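Local coordinates for alcohol dehydrogenase superfamily protein (Novosphingobium aromaticivorans, PDB 3GAZ) that probably acts as an NADP-dependent oxidoreductase of the medium-chain dehydrogenase/reductase superfamily, at residues A117-A122 / R126-L131; E205-E210 / F233-R238; P227-S232 / V242-G247. All coordinates share one frame; numbering follows the deposited sequence.

Contact 1 of 3, residues A117-A122 / R126-L131; sequences ASKPAA and RQASVL
K119 and A128 bring the two backbones closest, their CA atoms 6.7 Å apart, where the loop leaving strand 116-118 passes beside helix 125-129. The touch itself is made by the middle of the lysine chain, not by its charged end: K119 CG lies 3.6 Å from A128 CB, with CD of the same lysine next to it, so that two methylenes run past a single methyl group. The lysine runs straight through chi1 (-179°) and chi2 as far as CD, and bends at chi3 and chi4 then curl the ammonium back over its own loop. There K119 NZ donates to P120 O at 3.1 Å, coming from above the carbonyl plane, 39° out of it, and it makes a second hydrogen bond to the carbonyl of L123. With an alanine here, the P120 and L123 carbonyls would probably lose their shared ammonium donor and A128 CB would be left with less cover. P120 lies beside the helix, its CD 4.5 Å from A128 CB. At the outer end Q127 OE1 comes within 4.0 Å of A122 O, a distance that is no bond between two acceptors; this amide oxygen instead takes the backbone N-H of T124, tying the helix to the turn before it. Within the helix S129 OG is bonded to R126 O at 2.7 Å. F92 of strand 90-94 packs against both P120 and A128, and helix 278-293 adds D289 and V292 against the proline. The loop after strand 116-118, itself part of the mixed sheet, thus packs back on helix 125-129, consistent with the GroES-like domain of medium-chain dehydrogenases.

Contact 2 of 3, residues E205-E210 / F233-R238; sequences EDYAAE and FSAVKR
E205, on the first turn of helix 204-212, reaches across toward S234 but makes no bond with it. Its CG sits between the backbone N and the carbonyl carbon (chi1 49°), and a bend at chi2 swings the carboxylate round, leaving E205 OE1 4.1 Å from S234 OG, too far for a hydrogen bond. This is the exposed edge of the contact. Two residues on, Y207 supplies the apolar part. Its ring is carried toward the other helix by a chi1 of 54°, and Y207 CE2 approaches the methyl group of A235, CB, at 4.0 Å. The phenol oxygen, Y207 OH, lies equally near that methyl, which comes at the ring obliquely, near its hydroxyl-bearing corner. A208 faces the second segment with its CB 4.9 Å from A235 O, beyond direct contact. Further along, A209 N bonds to E205 O and E210 N to D206 O, continuing the regular helix. On the opposing side the helix ends just after A235, and V236 already leaves helical geometry; the carbonyls of F233, S234 and V236 all accept from K259 NZ, which would probably offset the negative end of the helix dipole. Y207 and A235 both rest on L155 of strand 153-157 and F217 of strand 217-222, and the tyrosine hydroxyl has a weak hydrogen bond to Q157 NE2 in the same parallel sheet. Helix 204-212, on the crossover from edge strand 196-199 to strand 217-222, thus lies beside the C-terminal end of helix 227-235, with the central strands of the Rossmann sheet beneath both.

Contact 3 of 3, residues P227-S232 / V242-G247; sequences PVLDAS and VVSCLG
L229 and V242 meet where the helix of a beta-alpha-beta crossover in the Rossmann fold lies on the strand that follows it. Helix 227-232 runs almost antiparallel to strand 242-244, at 166°, with the axes 9.4 Å apart. The leucine and valine side chains cross obliquely, L229 CD1 lying 4.0 Å from V242 CG1. CD1 of that leucine also reaches S244 CB, so one methyl bridges two residues on the same face of the strand, while its other branch, CD2, is 4.1 Å from G247 CA in the loop beyond. In L229, chi1 (177°) carries the branch point out to the strand, and chi2 near 52° turns CD1 to the strand and CD2 to the loop. V242 in turn sets both methyls against S232, CG1 at its CB and CG2 3.7 Å from its O. Y263 of the next strand packs against L229, V242 and S244. Both serines lend their CB to the apolar contact while their hydroxyls are hydrogen-bonded. S244 OG is bonded to D222 and accepts from L246 N in an ST turn. On the helix, V228 O is gripped from opposite faces of its plane by S232 N and by S232 OG, the latter 2.8 Å away.

Overall arrangement
Contacts 2 and 3 belong to the Rossmann-type domain and share helix 227-235, whose early turns pack in contact 3 and whose last turn packs in contact 2. They touch directly: V236 CB lies 3.5 Å from V242 CG2, and the ring of F233 also reaches V242. Contact 3 is the buried one, mostly aliphatic, with serine CB atoms joining in between helix and sheet; contact 2 grades from a buried tyrosine-alanine pair to an exposed glutamate-serine edge. Contact 1, about 36 Å from contact 2 between centres and across the centre of the chain, is likewise partly buried, but uses lysine methylenes and loop carbonyls beside a different, mixed sheet. No hydrogen bond bridges the paired segments in any of the three.

Contact 1 of 3, residues A117-A122 / R126-L131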
ATOM      1  N   ALA A 117       9.773 -14.673 -12.302  1.00 16.16           N
ATOM      2  CA  ALA A 117      10.032 -15.540 -13.441  1.00 16.46           C
ATOM      3  C   ALA A 117      11.537 -15.783 -13.448  1.00 17.07           C
ATOM      4  O   ALA A 117      12.314 -14.910 -13.045  1.00 15.85           O
ATOM      5  CB  ALA A 117       9.602 -14.866 -14.737  1.00 18.08           C
ATOM      6  N   SER A 118      11.949 -16.964 -13.895  1.00 15.63           N
ATOM      7  CA  SER A 118      13.367 -17.282 -13.944  1.00 17.31           C
ATOM      8  C   SER A 118      14.080 -16.221 -14.767  1.00 17.71           C
ATOM      9  O   SER A 118      13.551 -15.744 -15.774  1.00 19.57           O
ATOM     10  CB  SER A 118      13.587 -18.661 -14.574  1.00 19.64           C
ATOM     11  OG  SER A 118      13.031 -19.682 -13.763  1.00 21.91           O
ATOM     12  N   LYS A 119      15.274 -15.841 -14.330  1.00 18.26           N
ATOM     13  CA  LYS A 119      16.047 -14.838 -15.046  1.00 18.36           C
ATOM     14  C   LYS A 119      16.551 -15.412 -16.365  1.00 18.78           C
ATOM     15  O   LYS A 119      17.007 -16.550 -16.414  1.00 19.30           O
ATOM     16  CB  LYS A 119      17.249 -14.388 -14.213  1.00 18.37           C
ATOM     17  CG  LYS A 119      18.095 -13.315 -14.904  1.00 19.38           C
ATOM     18  CD  LYS A 119      19.335 -12.949 -14.105  1.00 19.62           C
ATOM     19  CE  LYS A 119      20.382 -14.046 -14.166  1.00 22.55           C
ATOM     20  NZ  LYS A 119      20.831 -14.299 -15.565  1.00 19.67           N
ATOM     21  N   PRO A 120      16.451 -14.634 -17.455  1.00 18.68           N
ATOM     22  CA  PRO A 120      16.922 -15.106 -18.758  1.00 19.58           C
ATOM     23  C   PRO A 120      18.400 -15.452 -18.613  1.00 19.86           C
ATOM     24  O   PRO A 120      19.188 -14.640 -18.124  1.00 20.25           O
ATOM     25  CB  PRO A 120      16.692 -13.898 -19.661  1.00 17.53           C
ATOM     26  CG  PRO A 120      15.449 -13.298 -19.079  1.00 18.72           C
ATOM     27  CD  PRO A 120      15.718 -13.362 -17.588  1.00 16.96           C
ATOM     28  N   ALA A 121      18.771 -16.657 -19.032  1.00 19.57           N
ATOM     29  CA  ALA A 121      20.150 -17.118 -18.918  1.00 19.33           C
ATOM     30  C   ALA A 121      21.196 -16.216 -19.565  1.00 18.89           C
ATOM     31  O   ALA A 121      22.300 -16.061 -19.039  1.00 19.70           O
ATOM     32  CB  ALA A 121      20.269 -18.536 -19.493  1.00 19.88           C
ATOM     33  N   ALA A 122      20.849 -15.616 -20.697  1.00 18.30           N
ATOM     34  CA  ALA A 122      21.783 -14.767 -21.435  1.00 18.64           C
ATOM     35  C   ALA A 122      22.035 -13.370 -20.868  1.00 19.09           C
ATOM     36  O   ALA A 122      22.939 -12.674 -21.326  1.00 18.76           O
ATOM     37  CB  ALA A 122      21.322 -14.656 -22.896  1.00 19.75           C
ATOM     38  N   ARG A 126      22.269  -7.094 -13.915  1.00 14.57           N
ATOM     39  CA  ARG A 126      21.965  -5.698 -14.222  1.00 15.39           C
ATOM     40  C   ARG A 126      20.991  -5.615 -15.395  1.00 16.15           C
ATOM     41  O   ARG A 126      19.980  -4.917 -15.323  1.00 14.74           O
ATOM     42  CB  ARG A 126      23.251  -4.931 -14.557  1.00 16.78           C
ATOM     43  CG  ARG A 126      23.959  -4.317 -13.343  1.00 16.54           C
ATOM     44  CD  ARG A 126      25.406  -3.930 -13.665  1.00 15.79           C
ATOM     45  NE  ARG A 126      25.526  -3.172 -14.910  1.00 13.97           N
ATOM     46  CZ  ARG A 126      25.120  -1.916 -15.079  1.00 17.89           C
ATOM     47  NH1 ARG A 126      24.562  -1.250 -14.077  1.00 15.72           N
ATOM     48  NH2 ARG A 126      25.266  -1.327 -16.260  1.00 18.21           N
ATOM     49  N   GLN A 127      21.294  -6.340 -16.471  1.00 15.60           N
ATOM     50  CA  GLN A 127      20.445  -6.343 -17.661  1.00 15.04           C
ATOM     51  C   GLN A 127      19.013  -6.791 -17.374  1.00 15.13           C
ATOM     52  O   GLN A 127      18.058  -6.188 -17.857  1.00 15.05           O
ATOM     53  CB  GLN A 127      21.027  -7.264 -18.735  1.00 15.86           C
ATOM     54  CG  GLN A 127      22.235  -6.732 -19.471  1.00 14.49           C
ATOM     55  CD  GLN A 127      22.759  -7.743 -20.477  1.00 18.61           C
ATOM     56  OE1 GLN A 127      23.125  -8.859 -20.112  1.00 18.81           O
ATOM     57  NE2 GLN A 127      22.788  -7.361 -21.749  1.00 18.72           N
ATOM     58  N   ALA A 128      18.873  -7.865 -16.606  1.00 13.37           N
ATOM     59  CA  ALA A 128      17.558  -8.397 -16.280  1.00 12.32           C
ATOM     60  C   ALA A 128      16.769  -7.476 -15.351  1.00 13.75           C
ATOM     61  O   ALA A 128      15.550  -7.379 -15.465  1.00 12.19           O
ATOM     62  CB  ALA A 128      17.702  -9.773 -15.648  1.00 10.76           C
ATOM     63  N   SER A 129      17.468  -6.796 -14.444  1.00 12.30           N
ATOM     64  CA  SER A 129      16.811  -5.908 -13.485  1.00 13.84           C
ATOM     65  C   SER A 129      16.077  -4.699 -14.083  1.00 12.72           C
ATOM     66  O   SER A 129      15.146  -4.181 -13.469  1.00 14.14           O
ATOM     67  CB  SER A 129      17.823  -5.413 -12.447  1.00 12.69           C
ATOM     68  OG  SER A 129      18.697  -4.442 -13.001  1.00 13.78           O
ATOM     69  N   VAL A 130      16.480  -4.250 -15.266  1.00 13.41           N
ATOM     70  CA  VAL A 130      15.834  -3.083 -15.877  1.00 12.26           C
ATOM     71  C   VAL A 130      14.732  -3.442 -16.865  1.00 13.85           C
ATOM     72  O   VAL A 130      14.163  -2.565 -17.511  1.00 13.05           O
ATOM     73  CB  VAL A 130      16.857  -2.196 -16.621  1.00 11.48           C
ATOM     74  CG1 VAL A 130      17.884  -1.663 -15.650  1.00 11.50           C
ATOM     75  CG2 VAL A 130      17.535  -2.999 -17.741  1.00 12.81           C
ATOM     76  N   LEU A 131      14.412  -4.727 -16.960  1.00 13.70           N
ATOM     77  CA  LEU A 131      13.405  -5.196 -17.910  1.00 14.46           C
ATOM     78  C   LEU A 131      11.933  -5.292 -17.456  1.00 13.48           C
ATOM     79  O   LEU A 131      11.033  -4.854 -18.169  1.00 13.20           O
ATOM     80  CB  LEU A 131      13.858  -6.562 -18.443  1.00 15.73           C
ATOM     81  CG  LEU A 131      13.524  -7.021 -19.864  1.00 19.87           C
ATOM     82  CD1 LEU A 131      13.896  -5.952 -20.884  1.00 16.90           C
ATOM     83  CD2 LEU A 131      14.300  -8.313 -20.143  1.00 20.96           C
TER

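Contact 2 of 3, residues E205-E210 / F233-R238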
ATOM      1  N   GLU A 205       1.833  13.889 -40.116  1.00 24.02           N
ATOM      2  CA  GLU A 205       1.373  13.898 -41.499  1.00 27.07           C
ATOM      3  C   GLU A 205       2.524  13.670 -42.462  1.00 25.82           C
ATOM      4  O   GLU A 205       2.346  13.073 -43.523  1.00 27.48           O
ATOM      5  CB  GLU A 205       0.678  15.222 -41.839  1.00 30.23           C
ATOM      6  CG  GLU A 205       1.457  16.464 -41.445  1.00 34.63           C
ATOM      7  CD  GLU A 205       0.948  17.074 -40.157  1.00 36.89           C
ATOM      8  OE1 GLU A 205       0.833  16.338 -39.155  1.00 36.87           O
ATOM      9  OE2 GLU A 205       0.662  18.293 -40.146  1.00 41.40           O
ATOM     10  N   ASP A 206       3.709  14.134 -42.086  1.00 25.38           N
ATOM     11  CA  ASP A 206       4.874  13.973 -42.939  1.00 22.54           C
ATOM     12  C   ASP A 206       5.453  12.560 -42.884  1.00 21.30           C
ATOM     13  O   ASP A 206       5.661  11.946 -43.932  1.00 19.88           O
ATOM     14  CB  ASP A 206       5.947  15.007 -42.582  1.00 26.16           C
ATOM     15  CG  ASP A 206       5.451  16.438 -42.736  1.00 31.01           C
ATOM     16  OD1 ASP A 206       4.529  16.664 -43.547  1.00 32.58           O
ATOM     17  OD2 ASP A 206       5.986  17.341 -42.057  1.00 33.71           O
ATOM     18  N   TYR A 207       5.713  12.024 -41.691  1.00 19.31           N
ATOM     19  CA  TYR A 207       6.254  10.670 -41.654  1.00 18.46           C
ATOM     20  C   TYR A 207       5.212   9.619 -42.022  1.00 16.95           C
ATOM     21  O   TYR A 207       5.564   8.538 -42.492  1.00 17.38           O
ATOM     22  CB  TYR A 207       6.938  10.339 -40.311  1.00 18.76           C
ATOM     23  CG  TYR A 207       6.145  10.530 -39.037  1.00 17.42           C
ATOM     24  CD1 TYR A 207       6.445  11.580 -38.160  1.00 18.41           C
ATOM     25  CD2 TYR A 207       5.157   9.619 -38.659  1.00 18.39           C
ATOM     26  CE1 TYR A 207       5.788  11.710 -36.932  1.00 19.24           C
ATOM     27  CE2 TYR A 207       4.491   9.741 -37.435  1.00 17.75           C
ATOM     28  CZ  TYR A 207       4.815  10.785 -36.578  1.00 19.25           C
ATOM     29  OH  TYR A 207       4.180  10.887 -35.362  1.00 21.67           O
ATOM     30  N   ALA A 208       3.932   9.936 -41.838  1.00 15.77           N
ATOM     31  CA  ALA A 208       2.866   9.004 -42.209  1.00 15.51           C
ATOM     32  C   ALA A 208       2.817   8.936 -43.738  1.00 14.39           C
ATOM     33  O   ALA A 208       2.575   7.875 -44.329  1.00 14.43           O
ATOM     34  CB  ALA A 208       1.516   9.482 -41.668  1.00 16.74           C
ATOM     35  N   ALA A 209       3.051  10.078 -44.378  1.00 15.79           N
ATOM     36  CA  ALA A 209       3.047  10.140 -45.836  1.00 15.94           C
ATOM     37  C   ALA A 209       4.214   9.336 -46.413  1.00 16.88           C
ATOM     38  O   ALA A 209       4.035   8.544 -47.330  1.00 18.17           O
ATOM     39  CB  ALA A 209       3.132  11.587 -46.298  1.00 16.78           C
ATOM     40  N   GLU A 210       5.409   9.536 -45.867  1.00 18.33           N
ATOM     41  CA  GLU A 210       6.595   8.836 -46.355  1.00 18.46           C
ATOM     42  C   GLU A 210       6.566   7.327 -46.156  1.00 19.09           C
ATOM     43  O   GLU A 210       7.014   6.578 -47.021  1.00 18.12           O
ATOM     44  CB  GLU A 210       7.866   9.381 -45.682  1.00 18.46           C
ATOM     45  CG  GLU A 210       9.159   8.765 -46.235  1.00 22.85           C
ATOM     46  CD  GLU A 210      10.396   9.040 -45.378  1.00 24.10           C
ATOM     47  OE1 GLU A 210      10.361   9.942 -44.517  1.00 25.56           O
ATOM     48  OE2 GLU A 210      11.419   8.355 -45.581  1.00 25.21           O
ATOM     49  N   PHE A 233      -2.712  10.484 -32.124  1.00 15.76           N
ATOM     50  CA  PHE A 233      -4.067  10.468 -32.663  1.00 15.94           C
ATOM     51  C   PHE A 233      -3.993  10.898 -34.125  1.00 17.10           C
ATOM     52  O   PHE A 233      -4.798  10.477 -34.952  1.00 15.36           O
ATOM     53  CB  PHE A 233      -4.975  11.444 -31.904  1.00 15.42           C
ATOM     54  CG  PHE A 233      -5.313  11.020 -30.492  1.00 14.79           C
ATOM     55  CD1 PHE A 233      -5.068   9.726 -30.044  1.00 14.92           C
ATOM     56  CD2 PHE A 233      -5.950  11.910 -29.633  1.00 15.45           C
ATOM     57  CE1 PHE A 233      -5.449   9.326 -28.756  1.00 15.21           C
ATOM     58  CE2 PHE A 233      -6.335  11.520 -28.344  1.00 16.94           C
ATOM     59  CZ  PHE A 233      -6.089  10.224 -27.911  1.00 13.94           C
ATOM     60  N   SER A 234      -3.017  11.745 -34.430  1.00 17.07           N
ATOM     61  CA  SER A 234      -2.839  12.250 -35.785  1.00 18.56           C
ATOM     62  C   SER A 234      -2.217  11.216 -36.732  1.00 18.09           C
ATOM     63  O   SER A 234      -2.549  11.172 -37.918  1.00 18.97           O
ATOM     64  CB  SER A 234      -1.975  13.515 -35.742  1.00 21.18           C
ATOM     65  OG  SER A 234      -1.794  14.054 -37.037  1.00 27.41           O
ATOM     66  N   ALA A 235      -1.337  10.372 -36.202  1.00 16.75           N
ATOM     67  CA  ALA A 235      -0.653   9.356 -37.003  1.00 14.20           C
ATOM     68  C   ALA A 235      -1.400   8.035 -37.198  1.00 14.14           C
ATOM     69  O   ALA A 235      -1.057   7.258 -38.090  1.00 13.84           O
ATOM     70  CB  ALA A 235       0.718   9.073 -36.392  1.00 16.16           C
ATOM     71  N   VAL A 236      -2.409   7.772 -36.372  1.00 14.45           N
ATOM     72  CA  VAL A 236      -3.152   6.516 -36.465  1.00 14.15           C
ATOM     73  C   VAL A 236      -4.023   6.412 -37.721  1.00 16.54           C
ATOM     74  O   VAL A 236      -4.589   7.401 -38.186  1.00 15.65           O
ATOM     75  CB  VAL A 236      -4.027   6.296 -35.190  1.00 14.97           C
ATOM     76  CG1 VAL A 236      -5.205   7.264 -35.175  1.00 16.46           C
ATOM     77  CG2 VAL A 236      -4.497   4.850 -35.115  1.00 15.66           C
ATOM     78  N   LYS A 237      -4.110   5.200 -38.265  1.00 17.38           N
ATOM     79  CA  LYS A 237      -4.898   4.913 -39.462  1.00 19.83           C
ATOM     80  C   LYS A 237      -6.379   4.864 -39.092  1.00 18.95           C
ATOM     81  O   LYS A 237      -6.715   4.676 -37.928  1.00 19.88           O
ATOM     82  CB  LYS A 237      -4.461   3.562 -40.049  1.00 19.87           C
ATOM     83  CG  LYS A 237      -5.252   3.083 -41.260  1.00 23.77           C
ATOM     84  CD  LYS A 237      -4.778   1.702 -41.725  1.00 25.16           C
ATOM     85  CE  LYS A 237      -3.327   1.735 -42.207  1.00 25.93           C
ATOM     86  NZ  LYS A 237      -2.798   0.384 -42.569  1.00 24.93           N
ATOM     87  N   ARG A 238      -7.256   5.049 -40.076  1.00 18.50           N
ATOM     88  CA  ARG A 238      -8.696   4.995 -39.831  1.00 18.34           C
ATOM     89  C   ARG A 238      -9.018   3.610 -39.286  1.00 16.65           C
ATOM     90  O   ARG A 238      -8.528   2.611 -39.805  1.00 17.23           O
ATOM     91  CB  ARG A 238      -9.476   5.244 -41.131  1.00 18.66           C
ATOM     92  CG  ARG A 238     -10.979   4.980 -41.033  1.00 18.53           C
ATOM     93  CD  ARG A 238     -11.670   5.445 -42.306  1.00 22.52           C
ATOM     94  NE  ARG A 238     -11.389   6.859 -42.534  1.00 27.14           N
ATOM     95  CZ  ARG A 238     -11.848   7.838 -41.761  1.00 28.17           C
ATOM     96  NH1 ARG A 238     -12.624   7.556 -40.721  1.00 27.92           N
ATOM     97  NH2 ARG A 238     -11.500   9.095 -42.003  1.00 28.69           N
TER

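Contact 3 of 3, residues P227-S232 / V242-G247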
ATOM      1  N   PRO A 227       1.612  16.185 -25.428  1.00 20.82           N
ATOM      2  CA  PRO A 227       1.443  16.497 -26.852  1.00 19.42           C
ATOM      3  C   PRO A 227       1.729  15.302 -27.758  1.00 18.26           C
ATOM      4  O   PRO A 227       1.194  15.208 -28.863  1.00 18.56           O
ATOM      5  CB  PRO A 227       2.440  17.631 -27.080  1.00 22.53           C
ATOM      6  CG  PRO A 227       2.506  18.305 -25.733  1.00 22.86           C
ATOM      7  CD  PRO A 227       2.560  17.121 -24.795  1.00 21.60           C
ATOM      8  N   VAL A 228       2.579  14.392 -27.294  1.00 17.47           N
ATOM      9  CA  VAL A 228       2.923  13.219 -28.090  1.00 17.01           C
ATOM     10  C   VAL A 228       1.692  12.331 -28.297  1.00 16.77           C
ATOM     11  O   VAL A 228       1.578  11.637 -29.311  1.00 13.45           O
ATOM     12  CB  VAL A 228       4.053  12.394 -27.418  1.00 17.96           C
ATOM     13  CG1 VAL A 228       4.417  11.207 -28.290  1.00 15.76           C
ATOM     14  CG2 VAL A 228       5.283  13.283 -27.193  1.00 18.95           C
ATOM     15  N   LEU A 229       0.775  12.350 -27.333  1.00 15.44           N
ATOM     16  CA  LEU A 229      -0.437  11.545 -27.455  1.00 16.52           C
ATOM     17  C   LEU A 229      -1.318  12.146 -28.548  1.00 17.33           C
ATOM     18  O   LEU A 229      -1.930  11.424 -29.343  1.00 18.09           O
ATOM     19  CB  LEU A 229      -1.195  11.500 -26.126  1.00 16.24           C
ATOM     20  CG  LEU A 229      -2.517  10.729 -26.162  1.00 15.58           C
ATOM     21  CD1 LEU A 229      -2.288   9.338 -26.743  1.00 18.87           C
ATOM     22  CD2 LEU A 229      -3.092  10.639 -24.755  1.00 16.32           C
ATOM     23  N   ASP A 230      -1.379  13.474 -28.593  1.00 17.82           N
ATOM     24  CA  ASP A 230      -2.169  14.149 -29.621  1.00 18.22           C
ATOM     25  C   ASP A 230      -1.580  13.810 -30.991  1.00 17.45           C
ATOM     26  O   ASP A 230      -2.305  13.566 -31.950  1.00 17.10           O
ATOM     27  CB  ASP A 230      -2.146  15.667 -29.412  1.00 18.54           C
ATOM     28  CG  ASP A 230      -2.760  16.082 -28.091  1.00 20.96           C
ATOM     29  OD1 ASP A 230      -3.920  15.703 -27.829  1.00 22.55           O
ATOM     30  OD2 ASP A 230      -2.083  16.791 -27.318  1.00 22.53           O
ATOM     31  N   ALA A 231      -0.253  13.798 -31.078  1.00 17.81           N
ATOM     32  CA  ALA A 231       0.418  13.478 -32.332  1.00 16.78           C
ATOM     33  C   ALA A 231       0.091  12.040 -32.731  1.00 16.04           C
ATOM     34  O   ALA A 231      -0.021  11.721 -33.914  1.00 14.34           O
ATOM     35  CB  ALA A 231       1.931  13.661 -32.180  1.00 18.31           C
ATOM     36  N   SER A 232      -0.069  11.178 -31.732  1.00 14.74           N
ATOM     37  CA  SER A 232      -0.391   9.777 -31.974  1.00 14.17           C
ATOM     38  C   SER A 232      -1.782   9.659 -32.594  1.00 14.91           C
ATOM     39  O   SER A 232      -2.011   8.828 -33.473  1.00 14.26           O
ATOM     40  CB  SER A 232      -0.337   8.988 -30.662  1.00 12.73           C
ATOM     41  OG  SER A 232       0.967   9.039 -30.097  1.00 14.91           O
ATOM     42  N   VAL A 242      -4.780   3.377 -30.805  1.00 13.40           N
ATOM     43  CA  VAL A 242      -3.718   4.130 -30.150  1.00 13.90           C
ATOM     44  C   VAL A 242      -3.689   3.744 -28.669  1.00 15.05           C
ATOM     45  O   VAL A 242      -4.730   3.696 -28.021  1.00 16.95           O
ATOM     46  CB  VAL A 242      -3.961   5.657 -30.262  1.00 11.54           C
ATOM     47  CG1 VAL A 242      -2.930   6.419 -29.424  1.00 11.13           C
ATOM     48  CG2 VAL A 242      -3.875   6.094 -31.731  1.00  9.07           C
ATOM     49  N   VAL A 243      -2.509   3.435 -28.142  1.00 15.60           N
ATOM     50  CA  VAL A 243      -2.407   3.095 -26.724  1.00 16.06           C
ATOM     51  C   VAL A 243      -1.362   4.005 -26.082  1.00 15.81           C
ATOM     52  O   VAL A 243      -0.430   4.466 -26.747  1.00 14.75           O
ATOM     53  CB  VAL A 243      -2.008   1.606 -26.501  1.00 17.27           C
ATOM     54  CG1 VAL A 243      -2.986   0.688 -27.227  1.00 16.02           C
ATOM     55  CG2 VAL A 243      -0.588   1.357 -26.983  1.00 16.67           C
ATOM     56  N   SER A 244      -1.529   4.280 -24.796  1.00 15.11           N
ATOM     57  CA  SER A 244      -0.586   5.131 -24.083  1.00 15.99           C
ATOM     58  C   SER A 244      -0.422   4.667 -22.650  1.00 17.04           C
ATOM     59  O   SER A 244      -1.358   4.138 -22.049  1.00 16.41           O
ATOM     60  CB  SER A 244      -1.069   6.586 -24.082  1.00 15.94           C
ATOM     61  OG  SER A 244      -0.236   7.393 -23.261  1.00 16.10           O
ATOM     62  N   CYS A 245       0.778   4.859 -22.110  1.00 18.42           N
ATOM     63  CA  CYS A 245       1.051   4.489 -20.729  1.00 19.08           C
ATOM     64  C   CYS A 245       1.292   5.761 -19.915  1.00 19.21           C
ATOM     65  O   CYS A 245       1.791   5.715 -18.796  1.00 17.35           O
ATOM     66  CB  CYS A 245       2.261   3.548 -20.649  1.00 16.47           C
ATOM     67  SG  CYS A 245       3.780   4.155 -21.405  1.00 17.30           S
ATOM     68  N   LEU A 246       0.919   6.900 -20.495  1.00 21.72           N
ATOM     69  CA  LEU A 246       1.056   8.202 -19.845  1.00 24.18           C
ATOM     70  C   LEU A 246      -0.092   9.113 -20.264  1.00 26.51           C
ATOM     71  O   LEU A 246       0.090  10.323 -20.392  1.00 27.58           O
ATOM     72  CB  LEU A 246       2.385   8.872 -20.218  1.00 25.01           C
ATOM     73  CG  LEU A 246       3.638   8.491 -19.428  1.00 26.95           C
ATOM     74  CD1 LEU A 246       4.854   9.173 -20.034  1.00 28.06           C
ATOM     75  CD2 LEU A 246       3.469   8.882 -17.964  1.00 27.81           C
ATOM     76  N   GLY A 247      -1.266   8.525 -20.484  1.00 25.77           N
ATOM     77  CA  GLY A 247      -2.421   9.305 -20.902  1.00 26.91           C
ATOM     78  C   GLY A 247      -3.252   9.809 -19.738  1.00 28.36           C
ATOM     79  O   GLY A 247      -4.403   9.408 -19.563  1.00 27.11           O
TER